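Long-range contacts in bacteriocin (Pseudomonas syringae pv. tomato, PDB 4FZL), which probably kills competing bacteria by degrading the peptidoglycan precursor lipid II, as a calcium-binding, colicin M-like phosphatase: residues F114-V119 with S161-L165; A151-G155 with L165-T169; N194-N200 with F221-E227. All coordinates share one frame; numbering follows the deposited sequence.

Contact 1. Residues F114-V119 with S161-L165; sequences FPIQNV and SWLTL. With CA (calcium ion), chain C.
The short helix 159-165 is joined to the short, weakly bonded helix 116-119 by Ser161 and Val119. Ser161 OG donates to Val119 O over 2.7 Å; it arrives in the carbonyl plane, on a lone pair, with a C=O...O angle of 130°. OG lies anti to its own carbonyl carbon (chi1 -69°), which turns the hydroxyl off its helix and across to the neighbouring one. Beside this bond the contact is apolar. Leu165 reaches over with CD1, which lies 4.0 Å from Val119 CG1 and 3.9 Å from Phe114 CE2, approaching the aromatic ring obliquely. The ring is also covered from within its own segment, where Val119 CG2 sits 3.7 Å above the plane of the Phe114 ring and over its centre. In the colicin M-like fold this patch is close to the middle of the chain: Ile226 of strand 224-227 packs on Phe114, Thr164 and Leu165, while Thr96 of helix 96-106 touches Phe114 and Thr164. Thr164 adds a looser touch, its CG2 standing 4.4 Å from Phe114 CE2. While the side chain of Leu165 packs inward, its backbone O coordinates calcium at 2.2 Å.

Contact 2. Residues A151-G155 with L165-T169; sequences AYDVG and LGNIT. With CA (calcium ion), chain C; EDO (1,2-ethanediol), chain K.
Tyr152 and Ile168 exchange both of their backbone hydrogen bonds, and around them the contact is at its tightest. Tyr152 N donates a hydrogen bond to Ile168 O at 2.8 Å, nearly in line with the carbonyl, and Ile168 N returns the bond to Tyr152 O with an N-H...O angle of 166°. The buried side belongs to Val154 and Ile168, whose side chains cross at about a right angle: Val154 CG2 is 3.7 Å from Ile168 CG1. That branch of Ile168 lies between the backbone N and the carbonyl carbon (chi1 61°), a crowded position that brings it toward the valine. Strands 142-153 and 167-178 are antiparallel neighbours in the sheet, connected through helix 159-165, and they pair here where the chain leaves that helix. Gly166, with positive phi, makes the turn out of it; Val154 N reaches Gly166 O only weakly, at 3.4 Å. On either side of this glycine in the chain, Leu165 O and Asn167 O both bind calcium, the latter at 2.4 Å, with Asp195 completing the protein's share of the site.

The face carrying Ala151, Asp153, Asn167 and Thr169 is looser and more open to solvent. There Asn167 OD1 rests against the backbone of Asp153, 3.3 Å from Asp153 CA, the amide and carboxylate planes 72° apart, with no hydrogen bond between the side chains. Asp153 instead uses OD1 to accept from Gly155 N at 2.9 Å, an Asx turn at the strand end. Along the outer side of strand 142-153, away from the partner strand, an ethanediol, probably from the crystallisation liquor, takes a hydrogen bond from Asp153 N and lays its C2 over one face of the Tyr152 ring, toward the rim.

Contact 3. Residues N194-N200 with F221-E227; sequences NDVYDAN and FTSYSIE. With CA (calcium ion), chain C; EDO (1,2-ethanediol), chain I.
Asp195 and Ile226 form a hydrogen-bonded pair between antiparallel strands 184-197 and 224-227: Asp195 N donates to Ile226 O, and Ile226 N to Asp195 O at 2.8 Å. On the face shared with Tyr197 and Ile226, the carboxylate of Asp195 is bidentate on calcium, OD1 at 2.4 Å and OD2 at 2.5 Å, a metal that Leu165 and Asn167 also bind. Two residues along, Tyr197 N sits almost exactly in line with the carbonyl of Tyr224, 2.7 Å from Tyr224 O, and Tyr224 N returns a longer bond to Tyr197 O. Past the strand end, Ser223 OG accepts from Ala199 N at 3.0 Å, while Asp198 OD2 receives Asn200 N in an Asx turn.

The two tyrosine rings run alongside each other as an offset, nearly parallel pair (planes 21° apart) with little overlap. Tyr224 OH stands over the centre of the Tyr197 ring and is hydrogen-bonded to Ala100 O, while Tyr197 CB covers the Tyr224 ring near its rim. At the exposed end, Phe221 has a second ethanediol, probably from the crystallisation liquor, over one face and, over the opposite face, a CH-pi contact from Asn200 CA, 3.7 Å from the ring centroid.

In the fold
A single calcium ion touches all three contacts. Contact 1 is the buried one, near the centre of the chain, and it joins two short helical pieces through apolar side chains and one hydrogen bond from a hydroxyl. Contacts 2 and 3 lie farther out, are partly buried, and rest on antiparallel backbone pairing within one sheet, where strands 167-178 and 184-197 are neighbours. Contacts 1 and 2 share the carbonyl of Leu165, contact 2 adds that of Asn167, and contact 3 supplies the carboxylate. A probable backbone hydrogen bond from Phe114 of contact 1 to Glu227 of contact 3 ties the buried contact to the sheet; Ser161 of contact 1 touches Val154 of contact 2.

Contact 1. Residues F114-V119 with S161-L165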
loop_
_atom_site.group_PDB
_atom_site.type_symbol
_atom_site.label_atom_id
_atom_site.label_comp_id
_atom_site.label_asym_id
_atom_site.label_seq_id
_atom_site.Cartn_x
_atom_site.Cartn_y
_atom_site.Cartn_z
ATOM N N PHE A 114 -2.190 3.432 -6.000
ATOM C CA PHE A 114 -1.230 2.419 -5.646
ATOM C C PHE A 114 -0.745 1.810 -6.960
ATOM O O PHE A 114 -1.337 0.909 -7.455
ATOM C CB PHE A 114 -1.813 1.329 -4.741
ATOM C CG PHE A 114 -0.788 0.525 -3.962
ATOM C CD1 PHE A 114 0.553 0.528 -4.222
ATOM C CD2 PHE A 114 -1.193 -0.292 -2.959
ATOM C CE1 PHE A 114 1.441 -0.196 -3.481
ATOM C CE2 PHE A 114 -0.327 -1.081 -2.246
ATOM C CZ PHE A 114 1.013 -1.029 -2.520
ATOM N N PRO A 115 0.276 2.414 -7.579
ATOM C CA PRO A 115 0.685 1.910 -8.914
ATOM C C PRO A 115 0.902 0.385 -8.906
ATOM O O PRO A 115 1.544 -0.133 -7.966
ATOM C CB PRO A 115 1.966 2.685 -9.211
ATOM C CG PRO A 115 1.758 3.964 -8.393
ATOM C CD PRO A 115 1.103 3.548 -7.123
ATOM N N ILE A 116 0.424 -0.306 -9.935
ATOM C CA ILE A 116 0.481 -1.779 -9.847
ATOM C C ILE A 116 1.910 -2.313 -9.613
ATOM O O ILE A 116 2.094 -3.334 -8.953
ATOM C CB ILE A 116 -0.249 -2.401 -11.097
ATOM C CG1 ILE A 116 -0.625 -3.861 -10.866
ATOM C CG2 ILE A 116 0.612 -2.268 -12.376
ATOM C CD1 ILE A 116 -1.592 -4.457 -11.888
ATOM N N GLN A 117 2.872 -1.641 -10.238
ATOM C CA GLN A 117 4.231 -2.072 -10.095
ATOM C C GLN A 117 4.833 -1.914 -8.657
ATOM O O GLN A 117 5.794 -2.540 -8.305
ATOM C CB GLN A 117 5.086 -1.395 -11.172
ATOM C CG GLN A 117 5.296 0.067 -10.921
ATOM C CD GLN A 117 4.281 0.992 -11.589
ATOM O OE1 GLN A 117 3.181 0.581 -11.929
ATOM N NE2 GLN A 117 4.674 2.254 -11.786
ATOM N N ASN A 118 4.157 -1.102 -7.820
ATOM C CA ASN A 118 4.547 -0.908 -6.444
ATOM C C ASN A 118 3.974 -1.932 -5.471
ATOM O O ASN A 118 4.476 -2.024 -4.337
ATOM C CB ASN A 118 4.185 0.467 -5.920
ATOM C CG ASN A 118 4.913 1.610 -6.632
ATOM O OD1 ASN A 118 5.706 1.372 -7.534
ATOM N ND2 ASN A 118 4.547 2.868 -6.288
ATOM N N VAL A 119 3.040 -2.747 -5.917
ATOM C CA VAL A 119 2.358 -3.638 -5.006
ATOM C C VAL A 119 3.242 -4.823 -4.607
ATOM O O VAL A 119 3.184 -5.293 -3.483
ATOM C CB VAL A 119 1.055 -4.109 -5.657
ATOM C CG1 VAL A 119 0.364 -5.207 -4.793
ATOM C CG2 VAL A 119 0.126 -2.893 -5.903
ATOM N N SER A 161 1.740 -5.289 1.497
ATOM C CA SER A 161 0.687 -4.790 0.595
ATOM C C SER A 161 -0.682 -5.341 1.020
ATOM O O SER A 161 -1.756 -4.734 0.813
ATOM C CB SER A 161 0.979 -5.120 -0.883
ATOM O OG SER A 161 2.120 -4.307 -1.263
ATOM N N TRP A 162 -0.639 -6.574 1.505
ATOM C CA TRP A 162 -1.842 -7.170 2.036
ATOM C C TRP A 162 -2.464 -6.321 3.144
ATOM O O TRP A 162 -3.672 -6.289 3.288
ATOM C CB TRP A 162 -1.568 -8.607 2.507
ATOM C CG TRP A 162 -2.771 -9.287 3.052
ATOM C CD1 TRP A 162 -3.812 -9.893 2.363
ATOM C CD2 TRP A 162 -3.089 -9.421 4.469
ATOM N NE1 TRP A 162 -4.788 -10.351 3.270
ATOM C CE2 TRP A 162 -4.379 -10.108 4.553
ATOM C CE3 TRP A 162 -2.450 -9.027 5.640
ATOM C CZ2 TRP A 162 -4.997 -10.365 5.776
ATOM C CZ3 TRP A 162 -3.059 -9.318 6.852
ATOM C CH2 TRP A 162 -4.294 -9.982 6.924
ATOM N N LEU A 163 -1.673 -5.725 3.989
ATOM C CA LEU A 163 -2.206 -4.909 5.078
ATOM C C LEU A 163 -3.042 -3.779 4.549
ATOM O O LEU A 163 -4.047 -3.372 5.174
ATOM C CB LEU A 163 -1.059 -4.350 5.911
ATOM C CG LEU A 163 -0.317 -5.315 6.814
ATOM C CD1 LEU A 163 0.949 -4.783 7.463
ATOM C CD2 LEU A 163 -1.280 -5.995 7.814
ATOM N N THR A 164 -2.680 -3.297 3.360
ATOM C CA THR A 164 -3.361 -2.175 2.744
ATOM C C THR A 164 -4.542 -2.647 1.875
ATOM O O THR A 164 -5.615 -2.043 1.928
ATOM C CB THR A 164 -2.372 -1.404 1.853
ATOM O OG1 THR A 164 -1.289 -0.895 2.676
ATOM C CG2 THR A 164 -3.089 -0.318 1.097
ATOM N N LEU A 165 -4.342 -3.708 1.091
ATOM C CA LEU A 165 -5.296 -4.159 0.046
ATOM C C LEU A 165 -6.152 -5.391 0.385
ATOM O O LEU A 165 -7.227 -5.606 -0.183
ATOM C CB LEU A 165 -4.497 -4.532 -1.206
ATOM C CG LEU A 165 -3.808 -3.321 -1.879
ATOM C CD1 LEU A 165 -2.957 -3.805 -3.047
ATOM C CD2 LEU A 165 -4.829 -2.239 -2.292
HETATM CA CA CA C . -9.334 -5.494 -0.896
HETATM O O HOH W 1 -9.763 -7.156 0.897
HETATM O O HOH W 2 -9.323 -4.305 0.728
#

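Contact 2. Residues A151-G155 with L165-T169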
loop_
_atom_site.group_PDB
_atom_site.type_symbol
_atom_site.label_atom_id
_atom_site.label_comp_id
_atom_site.label_asym_id
_atom_site.label_seq_id
_atom_site.Cartn_x
_atom_site.Cartn_y
_atom_site.Cartn_z
ATOM N N ALA A 151 -9.715 -13.397 -8.209
ATOM C CA ALA A 151 -9.359 -12.886 -6.900
ATOM C C ALA A 151 -7.962 -13.277 -6.579
ATOM O O ALA A 151 -7.516 -14.381 -6.933
ATOM C CB ALA A 151 -10.317 -13.418 -5.820
ATOM N N TYR A 152 -7.282 -12.412 -5.839
ATOM C CA TYR A 152 -5.916 -12.674 -5.478
ATOM C C TYR A 152 -5.622 -12.150 -4.085
ATOM O O TYR A 152 -5.832 -11.004 -3.798
ATOM C CB TYR A 152 -4.970 -11.998 -6.464
ATOM C CG TYR A 152 -3.538 -12.502 -6.447
ATOM C CD1 TYR A 152 -3.196 -13.732 -7.032
ATOM C CD2 TYR A 152 -2.537 -11.762 -5.848
ATOM C CE1 TYR A 152 -1.887 -14.174 -7.020
ATOM C CE2 TYR A 152 -1.235 -12.194 -5.850
ATOM C CZ TYR A 152 -0.934 -13.419 -6.418
ATOM O OH TYR A 152 0.342 -13.878 -6.454
ATOM N N ASP A 153 -5.047 -13.024 -3.263
ATOM C CA ASP A 153 -4.636 -12.675 -1.905
ATOM C C ASP A 153 -3.216 -12.140 -2.027
ATOM O O ASP A 153 -2.212 -12.873 -2.229
ATOM C CB ASP A 153 -4.726 -13.902 -1.018
ATOM C CG ASP A 153 -4.374 -13.626 0.438
ATOM O OD1 ASP A 153 -3.594 -12.695 0.723
ATOM O OD2 ASP A 153 -4.929 -14.338 1.291
ATOM N N VAL A 154 -3.103 -10.837 -1.860
ATOM C CA VAL A 154 -1.890 -10.163 -2.075
ATOM C C VAL A 154 -0.789 -10.659 -1.106
ATOM O O VAL A 154 0.403 -10.558 -1.344
ATOM C CB VAL A 154 -2.199 -8.651 -1.890
ATOM C CG1 VAL A 154 -0.970 -7.932 -1.865
ATOM C CG2 VAL A 154 -3.116 -8.185 -2.984
ATOM N N GLY A 155 -1.264 -11.211 0.019
ATOM C CA GLY A 155 -0.380 -11.825 0.950
ATOM C C GLY A 155 0.379 -13.004 0.422
ATOM O O GLY A 155 1.394 -13.324 1.003
ATOM N N LEU A 165 -4.342 -3.708 1.091
ATOM C CA LEU A 165 -5.296 -4.159 0.046
ATOM C C LEU A 165 -6.152 -5.391 0.385
ATOM O O LEU A 165 -7.227 -5.606 -0.183
ATOM C CB LEU A 165 -4.497 -4.532 -1.206
ATOM C CG LEU A 165 -3.808 -3.321 -1.879
ATOM C CD1 LEU A 165 -2.957 -3.805 -3.047
ATOM C CD2 LEU A 165 -4.829 -2.239 -2.292
ATOM N N GLY A 166 -5.619 -6.281 1.243
ATOM C CA GLY A 166 -6.294 -7.530 1.476
ATOM C C GLY A 166 -6.342 -8.375 0.184
ATOM O O GLY A 166 -5.299 -8.631 -0.461
ATOM N N ASN A 167 -7.530 -8.838 -0.195
ATOM C CA ASN A 167 -7.708 -9.436 -1.508
ATOM C C ASN A 167 -8.006 -8.351 -2.522
ATOM O O ASN A 167 -8.532 -7.346 -2.169
ATOM C CB ASN A 167 -8.873 -10.429 -1.501
ATOM C CG ASN A 167 -8.642 -11.571 -0.544
ATOM O OD1 ASN A 167 -7.493 -12.065 -0.384
ATOM N ND2 ASN A 167 -9.694 -11.995 0.125
ATOM N N ILE A 168 -7.570 -8.573 -3.744
ATOM C CA ILE A 168 -7.917 -7.699 -4.833
ATOM C C ILE A 168 -8.382 -8.579 -5.977
ATOM O O ILE A 168 -8.328 -9.796 -5.908
ATOM C CB ILE A 168 -6.697 -6.853 -5.231
ATOM C CG1 ILE A 168 -5.490 -7.639 -5.720
ATOM C CG2 ILE A 168 -6.276 -5.887 -4.140
ATOM C CD1 ILE A 168 -4.333 -6.824 -6.234
ATOM N N THR A 169 -8.802 -7.952 -7.035
ATOM C CA THR A 169 -9.186 -8.685 -8.257
ATOM C C THR A 169 -8.194 -8.226 -9.320
ATOM O O THR A 169 -7.969 -7.039 -9.541
ATOM C CB THR A 169 -10.612 -8.420 -8.616
ATOM O OG1 THR A 169 -11.540 -8.675 -7.520
ATOM C CG2 THR A 169 -11.061 -9.200 -9.908
HETATM CA CA CA C . -9.334 -5.494 -0.896
HETATM C C1 EDO K . -3.122 -17.041 -5.100
HETATM O O1 EDO K . -4.206 -17.488 -5.915
HETATM C C2 EDO K . -3.614 -15.851 -4.252
HETATM O O2 EDO K . -4.973 -15.844 -3.985
HETATM O O HOH W 1 -9.763 -7.156 0.897
HETATM O O HOH W 2 -9.323 -4.305 0.728
#

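Contact 3. Residues N194-N200 with F221-E227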
loop_
_atom_site.group_PDB
_atom_site.type_symbol
_atom_site.label_atom_id
_atom_site.label_comp_id
_atom_site.label_asym_id
_atom_site.label_seq_id
_atom_site.Cartn_x
_atom_site.Cartn_y
_atom_site.Cartn_z
ATOM N N ASN A 194 -9.886 -1.424 -9.139
ATOM C CA ASN A 194 -9.833 -0.545 -7.957
ATOM C C ASN A 194 -10.279 -1.353 -6.708
ATOM O O ASN A 194 -11.140 -2.257 -6.800
ATOM C CB ASN A 194 -10.792 0.621 -8.136
ATOM C CG ASN A 194 -10.382 1.554 -9.251
ATOM O OD1 ASN A 194 -9.288 1.535 -9.776
ATOM N ND2 ASN A 194 -11.315 2.421 -9.615
ATOM N N ASP A 195 -9.748 -0.974 -5.552
ATOM C CA ASP A 195 -10.006 -1.670 -4.264
ATOM C C ASP A 195 -10.554 -0.667 -3.247
ATOM O O ASP A 195 -10.015 0.424 -3.081
ATOM C CB ASP A 195 -8.751 -2.311 -3.789
ATOM C CG ASP A 195 -8.989 -3.453 -2.763
ATOM O OD1 ASP A 195 -9.602 -4.528 -3.066
ATOM O OD2 ASP A 195 -8.447 -3.317 -1.647
ATOM N N VAL A 196 -11.622 -1.046 -2.559
ATOM C CA VAL A 196 -12.174 -0.176 -1.541
ATOM C C VAL A 196 -11.406 -0.375 -0.238
ATOM O O VAL A 196 -11.285 -1.535 0.257
ATOM C CB VAL A 196 -13.608 -0.419 -1.341
ATOM C CG1 VAL A 196 -14.176 0.321 -0.095
ATOM C CG2 VAL A 196 -14.281 -0.023 -2.659
ATOM N N TYR A 197 -10.894 0.742 0.313
ATOM C CA TYR A 197 -10.251 0.732 1.603
ATOM C C TYR A 197 -11.293 1.090 2.684
ATOM O O TYR A 197 -11.752 2.209 2.743
ATOM C CB TYR A 197 -9.107 1.746 1.633
ATOM C CG TYR A 197 -8.296 1.713 2.882
ATOM C CD1 TYR A 197 -7.219 0.852 2.984
ATOM C CD2 TYR A 197 -8.603 2.479 3.955
ATOM C CE1 TYR A 197 -6.323 0.863 4.048
ATOM C CE2 TYR A 197 -7.852 2.445 5.087
ATOM C CZ TYR A 197 -6.686 1.669 5.139
ATOM O OH TYR A 197 -5.978 1.649 6.273
ATOM N N ASP A 198 -11.681 0.109 3.473
ATOM C CA ASP A 198 -12.553 0.347 4.636
ATOM C C ASP A 198 -11.733 0.863 5.800
ATOM O O ASP A 198 -10.861 0.144 6.327
ATOM C CB ASP A 198 -13.263 -0.950 5.027
ATOM C CG ASP A 198 -14.311 -0.756 6.147
ATOM O OD1 ASP A 198 -15.095 -1.700 6.308
ATOM O OD2 ASP A 198 -14.324 0.292 6.865
ATOM N N ALA A 199 -11.908 2.154 6.102
ATOM C CA ALA A 199 -11.070 2.890 7.059
ATOM C C ALA A 199 -11.579 2.780 8.510
ATOM O O ALA A 199 -11.015 3.326 9.454
ATOM C CB ALA A 199 -10.934 4.346 6.653
ATOM N N ASN A 200 -12.584 1.948 8.733
ATOM C CA ASN A 200 -13.015 1.681 10.123
ATOM C C ASN A 200 -11.875 0.953 10.809
ATOM O O ASN A 200 -11.438 -0.084 10.316
ATOM C CB ASN A 200 -14.321 0.876 10.134
ATOM C CG ASN A 200 -14.878 0.669 11.547
ATOM O OD1 ASN A 200 -14.152 0.566 12.521
ATOM N ND2 ASN A 200 -16.182 0.602 11.645
ATOM N N PHE A 221 -13.108 8.789 10.473
ATOM C CA PHE A 221 -12.492 8.131 9.319
ATOM C C PHE A 221 -13.465 8.226 8.146
ATOM O O PHE A 221 -14.740 8.279 8.297
ATOM C CB PHE A 221 -12.193 6.685 9.641
ATOM C CG PHE A 221 -13.424 5.866 9.938
ATOM C CD1 PHE A 221 -14.143 5.244 8.928
ATOM C CD2 PHE A 221 -13.795 5.666 11.253
ATOM C CE1 PHE A 221 -15.242 4.455 9.219
ATOM C CE2 PHE A 221 -14.902 4.902 11.559
ATOM C CZ PHE A 221 -15.631 4.293 10.533
ATOM N N THR A 222 -12.882 8.193 6.931
ATOM C CA THR A 222 -13.693 8.058 5.706
ATOM C C THR A 222 -13.019 7.044 4.813
ATOM O O THR A 222 -11.830 7.156 4.498
ATOM C CB THR A 222 -13.845 9.394 4.959
ATOM O OG1 THR A 222 -14.379 10.349 5.890
ATOM C CG2 THR A 222 -14.818 9.257 3.751
ATOM N N SER A 223 -13.792 6.024 4.445
ATOM C CA SER A 223 -13.330 4.993 3.515
ATOM C C SER A 223 -13.124 5.647 2.143
ATOM O O SER A 223 -13.666 6.713 1.841
ATOM C CB SER A 223 -14.383 3.850 3.473
ATOM O OG SER A 223 -14.425 3.245 4.782
ATOM N N TYR A 224 -12.397 4.973 1.280
ATOM C CA TYR A 224 -12.016 5.535 0.016
ATOM C C TYR A 224 -11.595 4.449 -0.960
ATOM O O TYR A 224 -11.390 3.283 -0.570
ATOM C CB TYR A 224 -10.896 6.563 0.253
ATOM C CG TYR A 224 -9.606 5.994 0.860
ATOM C CD1 TYR A 224 -8.641 5.402 0.052
ATOM C CD2 TYR A 224 -9.384 5.991 2.244
ATOM C CE1 TYR A 224 -7.463 4.967 0.635
ATOM C CE2 TYR A 224 -8.217 5.461 2.814
ATOM C CZ TYR A 224 -7.271 4.971 1.978
ATOM O OH TYR A 224 -6.113 4.443 2.503
ATOM N N SER A 225 -11.386 4.858 -2.204
ATOM C CA SER A 225 -11.023 3.969 -3.313
ATOM C C SER A 225 -9.507 4.043 -3.465
ATOM O O SER A 225 -8.922 5.113 -3.506
ATOM C CB SER A 225 -11.809 4.422 -4.565
ATOM O OG SER A 225 -11.333 3.747 -5.722
ATOM N N ILE A 226 -8.899 2.867 -3.697
ATOM C CA ILE A 226 -7.532 2.744 -4.061
ATOM C C ILE A 226 -7.527 2.327 -5.547
ATOM O O ILE A 226 -7.969 1.225 -5.923
ATOM C CB ILE A 226 -6.738 1.755 -3.176
ATOM C CG1 ILE A 226 -6.728 2.227 -1.716
ATOM C CG2 ILE A 226 -5.282 1.603 -3.661
ATOM C CD1 ILE A 226 -5.842 1.447 -0.795
ATOM N N GLU A 227 -6.956 3.204 -6.385
ATOM C CA GLU A 227 -6.774 2.934 -7.807
ATOM C C GLU A 227 -5.480 2.236 -8.004
ATOM O O GLU A 227 -4.489 2.632 -7.377
ATOM C CB GLU A 227 -6.831 4.235 -8.607
ATOM C CG GLU A 227 -8.129 4.931 -8.419
ATOM C CD GLU A 227 -8.347 6.176 -9.235
ATOM O OE1 GLU A 227 -7.450 6.609 -9.956
ATOM O OE2 GLU A 227 -9.479 6.664 -9.184
HETATM CA CA CA C . -9.334 -5.494 -0.896
HETATM C C1 EDO I . -17.686 7.389 10.278
HETATM O O1 EDO I . -17.042 7.716 9.017
HETATM C C2 EDO I . -16.740 7.564 11.492
HETATM O O2 EDO I . -16.019 8.738 11.360
HETATM O O HOH W 2 -9.323 -4.305 0.728
HETATM O O HOH W 1 -9.763 -7.156 0.897
#